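PDB 4DS2: ubiquitin-conjugating enzyme E2, putative from Trypanosoma cruzi, which probably carries activated ubiquitin or a ubiquitin-like protein as a thioester and helps to pass it on to target proteins. Local coordinates for residues I14-L19 against D79-E84; P93-L98 against A159-R164; V110-T115 against R138-V143; L128-V131 against K136-R139. All coordinates share one frame; numbering follows the deposited sequence.

Contact 1: I14-L19 against D79-E84; sequences IKDLKL and DDYPHE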
loop_
_atom_site.group_PDB
_atom_site.type_symbol
_atom_site.label_atom_id
_atom_site.label_comp_id
_atom_site.label_asym_id
_atom_site.label_seq_id
_atom_site.Cartn_x
_atom_site.Cartn_y
_atom_site.Cartn_z
ATOM N N ILE A 14 -12.787 5.888 -12.424
ATOM C CA ILE A 14 -14.077 5.221 -12.255
ATOM C C ILE A 14 -13.973 3.762 -12.750
ATOM O O ILE A 14 -14.336 2.818 -12.011
ATOM C CB ILE A 14 -15.189 5.996 -13.013
ATOM C CG1 ILE A 14 -15.469 7.342 -12.325
ATOM C CG2 ILE A 14 -16.459 5.177 -13.113
ATOM C CD1 ILE A 14 -16.023 8.451 -13.197
ATOM N N LYS A 15 -13.433 3.575 -13.971
ATOM C CA LYS A 15 -13.196 2.216 -14.517
ATOM C C LYS A 15 -12.323 1.351 -13.565
ATOM O O LYS A 15 -12.673 0.190 -13.286
ATOM C CB LYS A 15 -12.573 2.280 -15.912
ATOM C CG LYS A 15 -12.444 0.917 -16.628
ATOM C CD LYS A 15 -11.009 0.635 -17.142
ATOM C CE LYS A 15 -10.928 -0.593 -18.069
ATOM N NZ LYS A 15 -9.590 -0.920 -18.677
ATOM N N ASP A 16 -11.228 1.922 -13.049
ATOM C CA ASP A 16 -10.382 1.213 -12.059
ATOM C C ASP A 16 -10.986 0.981 -10.682
ATOM O O ASP A 16 -10.620 -0.002 -10.040
ATOM C CB ASP A 16 -9.042 1.902 -11.855
ATOM C CG ASP A 16 -8.148 1.800 -13.070
ATOM O OD1 ASP A 16 -8.591 1.329 -14.145
ATOM O OD2 ASP A 16 -6.981 2.212 -12.962
ATOM N N LEU A 17 -11.893 1.850 -10.223
ATOM C CA LEU A 17 -12.601 1.620 -8.959
ATOM C C LEU A 17 -13.581 0.445 -9.139
ATOM O O LEU A 17 -13.579 -0.490 -8.347
ATOM C CB LEU A 17 -13.319 2.889 -8.487
ATOM C CG LEU A 17 -14.096 2.767 -7.162
ATOM C CD1 LEU A 17 -13.323 2.007 -6.080
ATOM C CD2 LEU A 17 -14.507 4.163 -6.727
ATOM N N LYS A 18 -14.393 0.490 -10.200
ATOM C CA LYS A 18 -15.293 -0.623 -10.548
ATOM C C LYS A 18 -14.531 -1.939 -10.616
ATOM O O LYS A 18 -15.048 -2.987 -10.216
ATOM C CB LYS A 18 -15.971 -0.368 -11.892
ATOM C CG LYS A 18 -16.881 0.842 -11.909
ATOM C CD LYS A 18 -17.541 1.074 -13.276
ATOM C CE LYS A 18 -18.410 2.338 -13.327
ATOM N NZ LYS A 18 -19.812 2.127 -13.869
ATOM N N LEU A 19 -13.297 -1.889 -11.126
ATOM C CA LEU A 19 -12.487 -3.124 -11.283
ATOM C C LEU A 19 -11.976 -3.610 -9.927
ATOM O O LEU A 19 -12.003 -4.808 -9.675
ATOM C CB LEU A 19 -11.329 -2.960 -12.285
ATOM C CG LEU A 19 -11.641 -3.433 -13.730
ATOM C CD1 LEU A 19 -10.558 -3.021 -14.720
ATOM C CD2 LEU A 19 -11.849 -4.937 -13.850
ATOM N N ASP A 79 -5.896 14.855 -11.298
ATOM C CA ASP A 79 -6.680 15.095 -12.501
ATOM C C ASP A 79 -6.005 14.498 -13.704
ATOM O O ASP A 79 -6.662 14.291 -14.709
ATOM C CB ASP A 79 -6.885 16.588 -12.755
ATOM C CG ASP A 79 -7.548 17.275 -11.593
ATOM O OD1 ASP A 79 -6.827 17.588 -10.607
ATOM O OD2 ASP A 79 -8.788 17.476 -11.650
ATOM N N ASP A 80 -4.712 14.205 -13.594
ATOM C CA ASP A 80 -3.935 13.640 -14.697
ATOM C C ASP A 80 -3.817 12.078 -14.754
ATOM O O ASP A 80 -3.193 11.530 -15.667
ATOM C CB ASP A 80 -2.551 14.286 -14.682
ATOM C CG ASP A 80 -1.916 14.340 -16.048
ATOM O OD1 ASP A 80 -2.641 14.113 -17.029
ATOM O OD2 ASP A 80 -0.693 14.605 -16.139
ATOM N N TYR A 81 -4.423 11.363 -13.822
ATOM C CA TYR A 81 -4.489 9.914 -13.950
ATOM C C TYR A 81 -5.115 9.548 -15.317
ATOM O O TYR A 81 -6.150 10.112 -15.671
ATOM C CB TYR A 81 -5.299 9.314 -12.789
ATOM C CG TYR A 81 -5.261 7.820 -12.697
ATOM C CD1 TYR A 81 -4.237 7.188 -12.057
ATOM C CD2 TYR A 81 -6.262 7.046 -13.279
ATOM C CE1 TYR A 81 -4.194 5.809 -11.995
ATOM C CE2 TYR A 81 -6.235 5.663 -13.217
ATOM C CZ TYR A 81 -5.197 5.046 -12.566
ATOM O OH TYR A 81 -5.119 3.666 -12.462
ATOM N N PRO A 82 -4.521 8.574 -16.057
ATOM C CA PRO A 82 -3.490 7.573 -15.673
ATOM C C PRO A 82 -2.027 7.930 -15.958
ATOM O O PRO A 82 -1.137 7.180 -15.597
ATOM C CB PRO A 82 -3.875 6.361 -16.535
ATOM C CG PRO A 82 -4.487 6.966 -17.773
ATOM C CD PRO A 82 -4.953 8.360 -17.453
ATOM N N HIS A 83 -1.784 9.068 -16.584
ATOM C CA HIS A 83 -0.416 9.565 -16.832
ATOM C C HIS A 83 0.444 9.535 -15.611
ATOM O O HIS A 83 1.516 8.960 -15.667
ATOM C CB HIS A 83 -0.477 10.937 -17.462
ATOM C CG HIS A 83 -1.413 10.980 -18.652
ATOM N ND1 HIS A 83 -1.105 10.395 -19.830
ATOM C CD2 HIS A 83 -2.712 11.481 -18.793
ATOM C CE1 HIS A 83 -2.125 10.569 -20.707
ATOM N NE2 HIS A 83 -3.104 11.236 -20.077
ATOM N N GLU A 84 -0.030 10.047 -14.468
ATOM C CA GLU A 84 0.656 9.760 -13.174
ATOM C C GLU A 84 -0.202 8.913 -12.271
ATOM O O GLU A 84 -1.387 9.187 -12.112
ATOM C CB GLU A 84 1.058 10.992 -12.344
ATOM C CG GLU A 84 2.033 11.905 -13.044
ATOM C CD GLU A 84 1.298 12.727 -14.064
ATOM O OE1 GLU A 84 0.250 13.241 -13.614
ATOM O OE2 GLU A 84 1.715 12.819 -15.269
#
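Asp16 and Tyr81 carry this contact by themselves. Asp16 sits on helix 11-27, and Tyr81 lies in the loop between strands 70-76 and 87-90. Both are buried. The tyrosine OH donates a hydrogen bond to Asp16 OD2. The modelled distance between Tyr81 OH and Asp16 OD2 is 2.4 Å, too short to be taken literally at this resolution. Tyr81 CG lies opposite the backbone N (chi1 -171°), which sends the ring out of the loop toward the helix. Asp16 OD2 meets the ring at its edge, in the ring plane. The carboxylate stands nearly upright to the ring, with the planes 86° apart. One ring face is backed by the next residue: Pro82 CB lies 4.0 Å above the plane of the Tyr81 ring, over its centre. A cis peptide links the two, within the Tyr-Pro-X-X-Pro-Pro sequence common in E2 enzymes. Phe77 packs edge-to-face with Tyr81. Asp16 OD2 also forms a salt bridge with Arg12 and accepts from the backbone N of Ala120. One buried carboxylate oxygen is thus satisfied by a hydroxyl, a guanidinium and an amide, a set that would probably favour the charged form of Asp16.

Contact 2: P93-L98 against A159-R164; sequences PVYSPL and AARVRR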
loop_
_atom_site.group_PDB
_atom_site.type_symbol
_atom_site.label_atom_id
_atom_site.label_comp_id
_atom_site.label_asym_id
_atom_site.label_seq_id
_atom_site.Cartn_x
_atom_site.Cartn_y
_atom_site.Cartn_z
ATOM N N PRO A 93 -0.296 3.808 11.578
ATOM C CA PRO A 93 1.171 3.779 11.642
ATOM C C PRO A 93 1.704 2.371 11.392
ATOM O O PRO A 93 1.016 1.377 11.689
ATOM C CB PRO A 93 1.492 4.239 13.065
ATOM C CG PRO A 93 0.247 3.990 13.842
ATOM C CD PRO A 93 -0.887 4.204 12.862
ATOM N N VAL A 94 2.893 2.330 10.787
ATOM C CA VAL A 94 3.602 1.113 10.367
ATOM C C VAL A 94 5.106 1.375 10.590
ATOM O O VAL A 94 5.661 2.367 10.054
ATOM C CB VAL A 94 3.351 0.757 8.870
ATOM C CG1 VAL A 94 4.041 -0.561 8.500
ATOM C CG2 VAL A 94 1.858 0.688 8.572
ATOM N N TYR A 95 5.750 0.538 11.426
ATOM C CA TYR A 95 7.191 0.646 11.594
ATOM C C TYR A 95 7.812 -0.058 10.383
ATOM O O TYR A 95 7.552 -1.218 10.122
ATOM C CB TYR A 95 7.664 0.074 12.936
ATOM C CG TYR A 95 9.142 0.294 13.216
ATOM C CD1 TYR A 95 9.616 1.556 13.559
ATOM C CD2 TYR A 95 10.073 -0.757 13.105
ATOM C CE1 TYR A 95 10.973 1.770 13.802
ATOM C CE2 TYR A 95 11.436 -0.561 13.356
ATOM C CZ TYR A 95 11.892 0.710 13.701
ATOM O OH TYR A 95 13.238 0.959 13.949
ATOM N N SER A 96 8.616 0.684 9.622
ATOM C CA SER A 96 9.169 0.198 8.369
ATOM C C SER A 96 10.243 1.142 7.852
ATOM O O SER A 96 10.152 2.366 8.062
ATOM C CB SER A 96 8.060 0.096 7.325
ATOM O OG SER A 96 8.585 0.057 6.006
ATOM N N PRO A 97 11.243 0.578 7.128
ATOM C CA PRO A 97 12.193 1.408 6.367
ATOM C C PRO A 97 11.555 2.169 5.190
ATOM O O PRO A 97 12.112 3.165 4.722
ATOM C CB PRO A 97 13.183 0.379 5.804
ATOM C CG PRO A 97 12.808 -0.966 6.368
ATOM C CD PRO A 97 11.415 -0.864 6.837
ATOM N N LEU A 98 10.403 1.682 4.721
ATOM C CA LEU A 98 9.787 2.206 3.478
ATOM C C LEU A 98 8.649 3.267 3.762
ATOM O O LEU A 98 8.209 4.011 2.865
ATOM C CB LEU A 98 9.359 1.020 2.566
ATOM C CG LEU A 98 10.415 -0.018 2.073
ATOM C CD1 LEU A 98 9.731 -1.300 1.593
ATOM C CD2 LEU A 98 11.314 0.513 0.970
ATOM N N ALA A 159 11.624 -7.431 14.355
ATOM C CA ALA A 159 10.365 -8.200 14.378
ATOM C C ALA A 159 9.519 -7.916 15.630
ATOM O O ALA A 159 8.329 -7.579 15.516
ATOM C CB ALA A 159 10.652 -9.691 14.292
ATOM N N ALA A 160 10.130 -8.065 16.816
ATOM C CA ALA A 160 9.431 -7.835 18.109
ATOM C C ALA A 160 8.866 -6.428 18.173
ATOM O O ALA A 160 7.818 -6.189 18.760
ATOM C CB ALA A 160 10.375 -8.066 19.288
ATOM N N ARG A 161 9.588 -5.506 17.556
ATOM C CA ARG A 161 9.199 -4.094 17.481
ATOM C C ARG A 161 8.007 -3.840 16.532
ATOM O O ARG A 161 7.195 -2.955 16.810
ATOM C CB ARG A 161 10.423 -3.254 17.098
ATOM C CG ARG A 161 10.164 -1.781 16.949
ATOM C CD ARG A 161 11.476 -1.043 16.668
ATOM N NE ARG A 161 12.386 -0.989 17.825
ATOM C CZ ARG A 161 13.455 -0.188 17.890
ATOM N NH1 ARG A 161 13.765 0.601 16.865
ATOM N NH2 ARG A 161 14.222 -0.172 18.971
ATOM N N VAL A 162 7.895 -4.603 15.439
ATOM C CA VAL A 162 6.752 -4.475 14.541
ATOM C C VAL A 162 5.468 -4.897 15.266
ATOM O O VAL A 162 4.416 -4.241 15.127
ATOM C CB VAL A 162 6.916 -5.277 13.217
ATOM C CG1 VAL A 162 5.588 -5.392 12.463
ATOM C CG2 VAL A 162 7.978 -4.649 12.343
ATOM N N ARG A 163 5.553 -5.970 16.056
ATOM C CA ARG A 163 4.391 -6.421 16.852
ATOM C C ARG A 163 4.013 -5.478 17.975
ATOM O O ARG A 163 2.917 -5.590 18.494
ATOM C CB ARG A 163 4.606 -7.814 17.425
ATOM C CG ARG A 163 4.569 -8.871 16.355
ATOM C CD ARG A 163 5.147 -10.189 16.820
ATOM N NE ARG A 163 5.235 -11.078 15.655
ATOM C CZ ARG A 163 6.350 -11.583 15.116
ATOM N NH1 ARG A 163 7.558 -11.355 15.648
ATOM N NH2 ARG A 163 6.247 -12.361 14.032
ATOM N N ARG A 164 4.912 -4.574 18.354
ATOM C CA ARG A 164 4.569 -3.509 19.271
ATOM C C ARG A 164 3.773 -2.449 18.484
ATOM O O ARG A 164 2.552 -2.461 18.553
ATOM C CB ARG A 164 5.824 -2.983 19.992
ATOM C CG ARG A 164 6.534 -4.082 20.797
ATOM C CD ARG A 164 7.359 -3.565 21.977
ATOM N NE ARG A 164 8.701 -3.084 21.596
ATOM C CZ ARG A 164 9.836 -3.801 21.603
ATOM N NH1 ARG A 164 9.853 -5.089 21.956
ATOM N NH2 ARG A 164 10.977 -3.217 21.233
#
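Tyr95 and Arg161 meet through two first torsions of the same kind: CG lies anti to the backbone N in both residues. The arginine stays extended through chi2, then turns at chi3 (-70°). This places its CD over one face of the Tyr95 ring and swings the guanidinium round to the phenol end. Arg161 CD is 3.7 Å from the centroid of the Tyr95 ring, a CH-pi contact displaced toward the rim. The guanidinium does not lie on the ring; the two planes are 73° apart. Its edge faces the hydroxyl instead. Arg161 NH1 donates to Tyr95 OH at 3.0 Å, close to the guanidinium plane, in a bond bent to 143°. Val162 adds a looser touch at the ring edge, where its CG2 is 4.5 Å from Tyr95 CD2. The same methyl is 4.1 Å from Tyr95 O, which accepts a hydrogen bond from Tyr64. Tyr95 also packs on Ala147 and Tyr150 of helix 145-153, and Arg161 makes a cation-pi contact with Tyr150. The contact thus joins the loop after strand 87-90 to the C-terminal helix 155-162. Its chemistry is mixed: the arginine's aliphatic part packs on the aromatic face, while its charged end bonds the hydroxyl and would probably make that phenol somewhat more acidic.

Contact 3: V110-T115 against R138-V143; sequences VNDFWT and RRDDDV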
loop_
_atom_site.group_PDB
_atom_site.type_symbol
_atom_site.label_atom_id
_atom_site.label_comp_id
_atom_site.label_asym_id
_atom_site.label_seq_id
_atom_site.Cartn_x
_atom_site.Cartn_y
_atom_site.Cartn_z
ATOM N N VAL A 110 6.560 3.393 -6.696
ATOM C CA VAL A 110 5.541 3.179 -7.712
ATOM C C VAL A 110 5.975 3.727 -9.064
ATOM O O VAL A 110 5.660 3.143 -10.087
ATOM C CB VAL A 110 4.193 3.838 -7.292
ATOM C CG1 VAL A 110 3.271 4.008 -8.506
ATOM C CG2 VAL A 110 3.498 3.033 -6.208
ATOM N N ASN A 111 6.682 4.854 -9.054
ATOM C CA ASN A 111 6.921 5.648 -10.270
ATOM C C ASN A 111 7.978 5.102 -11.190
ATOM O O ASN A 111 7.920 5.335 -12.400
ATOM C CB ASN A 111 7.287 7.087 -9.918
ATOM C CG ASN A 111 6.123 7.854 -9.345
ATOM O OD1 ASN A 111 4.973 7.435 -9.436
ATOM N ND2 ASN A 111 6.416 8.973 -8.740
ATOM N N ASP A 112 8.930 4.364 -10.643
ATOM C CA ASP A 112 9.950 3.704 -11.465
ATOM C C ASP A 112 9.336 2.683 -12.420
ATOM O O ASP A 112 9.865 2.458 -13.526
ATOM C CB ASP A 112 11.011 3.010 -10.593
ATOM C CG ASP A 112 11.771 3.976 -9.698
ATOM O OD1 ASP A 112 11.452 5.177 -9.668
ATOM O OD2 ASP A 112 12.694 3.524 -9.008
ATOM N N PHE A 113 8.199 2.118 -12.016
ATOM C CA PHE A 113 7.586 0.953 -12.690
ATOM C C PHE A 113 6.230 1.259 -13.350
ATOM O O PHE A 113 5.547 0.361 -13.860
ATOM C CB PHE A 113 7.416 -0.177 -11.671
ATOM C CG PHE A 113 8.577 -0.312 -10.757
ATOM C CD1 PHE A 113 9.808 -0.713 -11.235
ATOM C CD2 PHE A 113 8.462 -0.018 -9.413
ATOM C CE1 PHE A 113 10.903 -0.817 -10.388
ATOM C CE2 PHE A 113 9.551 -0.122 -8.552
ATOM C CZ PHE A 113 10.769 -0.518 -9.041
ATOM N N TRP A 114 5.838 2.518 -13.350
ATOM C CA TRP A 114 4.501 2.881 -13.832
ATOM C C TRP A 114 4.490 2.996 -15.322
ATOM O O TRP A 114 5.409 3.538 -15.908
ATOM C CB TRP A 114 4.044 4.190 -13.181
ATOM C CG TRP A 114 2.672 4.624 -13.625
ATOM C CD1 TRP A 114 2.364 5.692 -14.446
ATOM C CD2 TRP A 114 1.391 3.981 -13.340
ATOM N NE1 TRP A 114 1.026 5.769 -14.656
ATOM C CE2 TRP A 114 0.380 4.765 -14.040
ATOM C CE3 TRP A 114 0.994 2.878 -12.598
ATOM C CZ2 TRP A 114 -0.964 4.455 -13.981
ATOM C CZ3 TRP A 114 -0.375 2.567 -12.549
ATOM C CH2 TRP A 114 -1.319 3.340 -13.225
ATOM N N THR A 115 3.470 2.428 -15.939
ATOM C CA THR A 115 3.083 2.702 -17.312
ATOM C C THR A 115 1.574 2.951 -17.267
ATOM O O THR A 115 0.879 2.318 -16.485
ATOM C CB THR A 115 3.372 1.491 -18.216
ATOM O OG1 THR A 115 2.673 0.331 -17.725
ATOM C CG2 THR A 115 4.891 1.211 -18.305
ATOM N N ARG A 138 16.580 -3.956 -0.125
ATOM C CA ARG A 138 16.677 -2.532 -0.250
ATOM C C ARG A 138 16.764 -2.073 -1.712
ATOM O O ARG A 138 17.465 -2.691 -2.505
ATOM C CB ARG A 138 17.943 -2.086 0.474
ATOM C CG ARG A 138 18.125 -0.588 0.526
ATOM C CD ARG A 138 18.998 -0.160 1.693
ATOM N NE ARG A 138 18.984 1.294 1.785
ATOM C CZ ARG A 138 19.694 2.107 1.006
ATOM N NH1 ARG A 138 20.519 1.610 0.071
ATOM N NH2 ARG A 138 19.595 3.427 1.175
ATOM N N ARG A 139 16.097 -0.955 -2.039
ATOM C CA ARG A 139 16.288 -0.265 -3.335
ATOM C C ARG A 139 16.523 1.245 -3.184
ATOM O O ARG A 139 17.414 1.669 -2.468
ATOM C CB ARG A 139 15.115 -0.506 -4.259
ATOM C CG ARG A 139 14.934 -1.953 -4.579
ATOM C CD ARG A 139 13.630 -2.160 -5.296
ATOM N NE ARG A 139 13.288 -3.561 -5.281
ATOM C CZ ARG A 139 12.062 -4.039 -5.390
ATOM N NH1 ARG A 139 11.013 -3.236 -5.522
ATOM N NH2 ARG A 139 11.883 -5.346 -5.395
ATOM N N ASP A 140 15.737 2.055 -3.884
ATOM C CA ASP A 140 15.938 3.501 -3.935
ATOM C C ASP A 140 14.748 4.179 -3.294
ATOM O O ASP A 140 14.579 5.373 -3.445
ATOM C CB ASP A 140 16.098 3.931 -5.401
ATOM C CG ASP A 140 14.860 3.626 -6.243
ATOM O OD1 ASP A 140 13.997 2.805 -5.818
ATOM O OD2 ASP A 140 14.732 4.221 -7.330
ATOM N N ASP A 141 13.938 3.390 -2.564
ATOM C CA ASP A 141 12.635 3.821 -1.994
ATOM C C ASP A 141 12.593 3.779 -0.456
ATOM O O ASP A 141 11.524 3.839 0.162
ATOM C CB ASP A 141 11.468 3.009 -2.607
ATOM C CG ASP A 141 11.634 1.508 -2.462
ATOM O OD1 ASP A 141 12.694 1.050 -1.978
ATOM O OD2 ASP A 141 10.702 0.765 -2.848
ATOM N N ASP A 142 13.757 3.695 0.157
ATOM C CA ASP A 142 13.858 3.834 1.601
ATOM C C ASP A 142 13.586 5.270 2.011
ATOM O O ASP A 142 14.161 6.186 1.413
ATOM C CB ASP A 142 15.240 3.407 2.094
ATOM C CG ASP A 142 15.268 1.945 2.577
ATOM O OD1 ASP A 142 14.473 1.083 2.092
ATOM O OD2 ASP A 142 16.093 1.682 3.469
ATOM N N VAL A 143 12.671 5.435 2.990
ATOM C CA VAL A 143 12.280 6.751 3.542
ATOM C C VAL A 143 12.616 6.893 5.035
ATOM O O VAL A 143 12.558 7.981 5.557
ATOM C CB VAL A 143 10.750 7.054 3.388
ATOM C CG1 VAL A 143 10.320 6.921 1.950
ATOM C CG2 VAL A 143 9.923 6.150 4.278
#
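Asp112 and Asp140 point at each other from opposite directions. Their carboxylates meet with Asp112 OD2 2.7 Å from Asp140 OD2, and the two planes are turned 59° apart. The first torsions differ. Asp112 CG lies opposite its carbonyl carbon. Asp140 CG stands between its backbone N and carbonyl carbon (chi1 62°), which sends the carboxylate across to Asp112. Two acid groups this close are unusual, and at this resolution the separation is best read with caution. The second pair is looser, with Phe113 CZ 4.5 Å from Arg139 NH1. Phe113 folds back over its own segment, so that Asp112 CB sits 3.7 Å above the centre of the Phe113 ring. Within the other segment, Arg138 NE makes a long, weak salt bridge to Asp142 OD2 at 3.4 Å. The contact lies at the surface. It joins the segment that includes part of the short helix 108-111 to the loop between helices 120-132 and 145-153. Asp140 also touches Arg108 of helix 108-111. Asp141 faces helix 120-132, Asp142 pairs with Arg148 of helix 145-153, and Trp114 rests on Val123 of helix 120-132.

Contact 4: L128-V131 against K136-R139; sequences LDRV and KSRR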
loop_
_atom_site.group_PDB
_atom_site.type_symbol
_atom_site.label_atom_id
_atom_site.label_comp_id
_atom_site.label_asym_id
_atom_site.label_seq_id
_atom_site.Cartn_x
_atom_site.Cartn_y
_atom_site.Cartn_z
ATOM N N LEU A 128 1.585 -2.932 -1.145
ATOM C CA LEU A 128 1.298 -3.801 0.002
ATOM C C LEU A 128 2.330 -4.907 0.095
ATOM O O LEU A 128 2.850 -5.195 1.168
ATOM C CB LEU A 128 -0.084 -4.406 -0.112
ATOM C CG LEU A 128 -1.259 -3.419 -0.039
ATOM C CD1 LEU A 128 -2.531 -4.094 -0.556
ATOM C CD2 LEU A 128 -1.418 -2.885 1.372
ATOM N N ASP A 129 2.633 -5.501 -1.050
ATOM C CA ASP A 129 3.628 -6.541 -1.139
ATOM C C ASP A 129 5.036 -6.026 -0.813
ATOM O O ASP A 129 5.843 -6.691 -0.138
ATOM C CB ASP A 129 3.620 -7.134 -2.549
ATOM C CG ASP A 129 4.839 -7.995 -2.814
ATOM O OD1 ASP A 129 5.033 -9.020 -2.085
ATOM O OD2 ASP A 129 5.605 -7.635 -3.739
ATOM N N ARG A 130 5.346 -4.868 -1.343
ATOM C CA ARG A 130 6.664 -4.291 -1.147
ATOM C C ARG A 130 6.932 -4.040 0.328
ATOM O O ARG A 130 7.982 -4.365 0.840
ATOM C CB ARG A 130 6.789 -3.008 -1.978
ATOM C CG ARG A 130 8.026 -2.202 -1.736
ATOM C CD ARG A 130 9.274 -2.969 -2.027
ATOM N NE ARG A 130 10.418 -2.103 -1.799
ATOM C CZ ARG A 130 11.679 -2.524 -1.725
ATOM N NH1 ARG A 130 11.969 -3.817 -1.859
ATOM N NH2 ARG A 130 12.659 -1.646 -1.524
ATOM N N VAL A 131 5.954 -3.459 1.008
ATOM C CA VAL A 131 6.131 -3.050 2.398
ATOM C C VAL A 131 5.970 -4.191 3.415
ATOM O O VAL A 131 6.777 -4.335 4.354
ATOM C CB VAL A 131 5.181 -1.905 2.699
ATOM C CG1 VAL A 131 5.193 -1.559 4.194
ATOM C CG2 VAL A 131 5.603 -0.714 1.837
ATOM N N LYS A 136 12.843 -6.603 3.112
ATOM C CA LYS A 136 14.274 -6.969 3.371
ATOM C C LYS A 136 15.231 -6.566 2.263
ATOM O O LYS A 136 16.394 -6.301 2.550
ATOM C CB LYS A 136 14.453 -8.473 3.653
ATOM C CG LYS A 136 13.875 -8.944 4.984
ATOM C CD LYS A 136 14.456 -10.279 5.449
ATOM C CE LYS A 136 13.572 -10.967 6.505
ATOM N NZ LYS A 136 12.363 -11.738 6.055
ATOM N N SER A 137 14.752 -6.526 1.014
ATOM C CA SER A 137 15.597 -6.150 -0.141
ATOM C C SER A 137 15.497 -4.638 -0.441
ATOM O O SER A 137 14.485 -4.109 -0.937
ATOM C CB SER A 137 15.294 -6.994 -1.367
ATOM O OG SER A 137 14.068 -6.578 -1.904
ATOM N N ARG A 138 16.580 -3.956 -0.125
ATOM C CA ARG A 138 16.677 -2.532 -0.250
ATOM C C ARG A 138 16.764 -2.073 -1.712
ATOM O O ARG A 138 17.465 -2.691 -2.505
ATOM C CB ARG A 138 17.943 -2.086 0.474
ATOM C CG ARG A 138 18.125 -0.588 0.526
ATOM C CD ARG A 138 18.998 -0.160 1.693
ATOM N NE ARG A 138 18.984 1.294 1.785
ATOM C CZ ARG A 138 19.694 2.107 1.006
ATOM N NH1 ARG A 138 20.519 1.610 0.071
ATOM N NH2 ARG A 138 19.595 3.427 1.175
ATOM N N ARG A 139 16.097 -0.955 -2.039
ATOM C CA ARG A 139 16.288 -0.265 -3.335
ATOM C C ARG A 139 16.523 1.245 -3.184
ATOM O O ARG A 139 17.414 1.669 -2.468
ATOM C CB ARG A 139 15.115 -0.506 -4.259
ATOM C CG ARG A 139 14.934 -1.953 -4.579
ATOM C CD ARG A 139 13.630 -2.160 -5.296
ATOM N NE ARG A 139 13.288 -3.561 -5.281
ATOM C CZ ARG A 139 12.062 -4.039 -5.390
ATOM N NH1 ARG A 139 11.013 -3.236 -5.522
ATOM N NH2 ARG A 139 11.883 -5.346 -5.395
#
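Arg130 reaches from helix 120-132 to the backbone of Ser137 and lies flat against the side chain of Arg139. Its CG leaves opposite the backbone N (chi1 172°). A single bend at chi2 (60°) then turns the rest of the chain, otherwise extended, toward the loop. Two of its nitrogens share one carbonyl. Arg130 NH1 donates to Ser137 O at 2.7 Å, nearly along the C=O axis, with the acceptor somewhat tilted from the guanidinium plane. Arg130 NH2 adds a weak bond to Ser137 O at 3.1 Å. In this way the loop that follows the helix is tied back to the last turn of the helix, within the C-terminal helical part of the E2 fold. Arg139 runs extended from CG to NE, passing over Arg130 NH2 with its aliphatic part. Its guanidinium then stacks on that of Arg130, with centres 4.0 Å apart and planes only 8° from parallel. Arg130 NH1 sits over the centre of the Arg139 guanidinium. The like charges come close, with Arg130 NH1 3.7 Å from Arg139 NE. A salt bridge from Arg130 NH2 to Asp141 probably offsets this, and Leu98 and Met109 also pack on Arg130.

Along the chain, contact 1 closes before the others open. Contacts 3 and 4 then fall between the two segments of contact 2. Contacts 1 and 2 lie on opposite sides of the chain's centre, with centres about 31 Å apart. None of the segments lies on a strand of the four-stranded sheet. Contacts 3 and 4 are only about 10 Å apart between centres; they share Arg138 and Arg139, and a salt bridge joins them. Pro97 meets Val143 through the backbone, linking contacts 2 and 3, while Leu98 packs on Arg130 in contact 4. Trp114 NE1 reaches Pro82 O, joining contact 3 to contact 1. Contacts 2, 3 and 4 thus form one connected group in the C-terminal half, with contact 1 reached through Trp114.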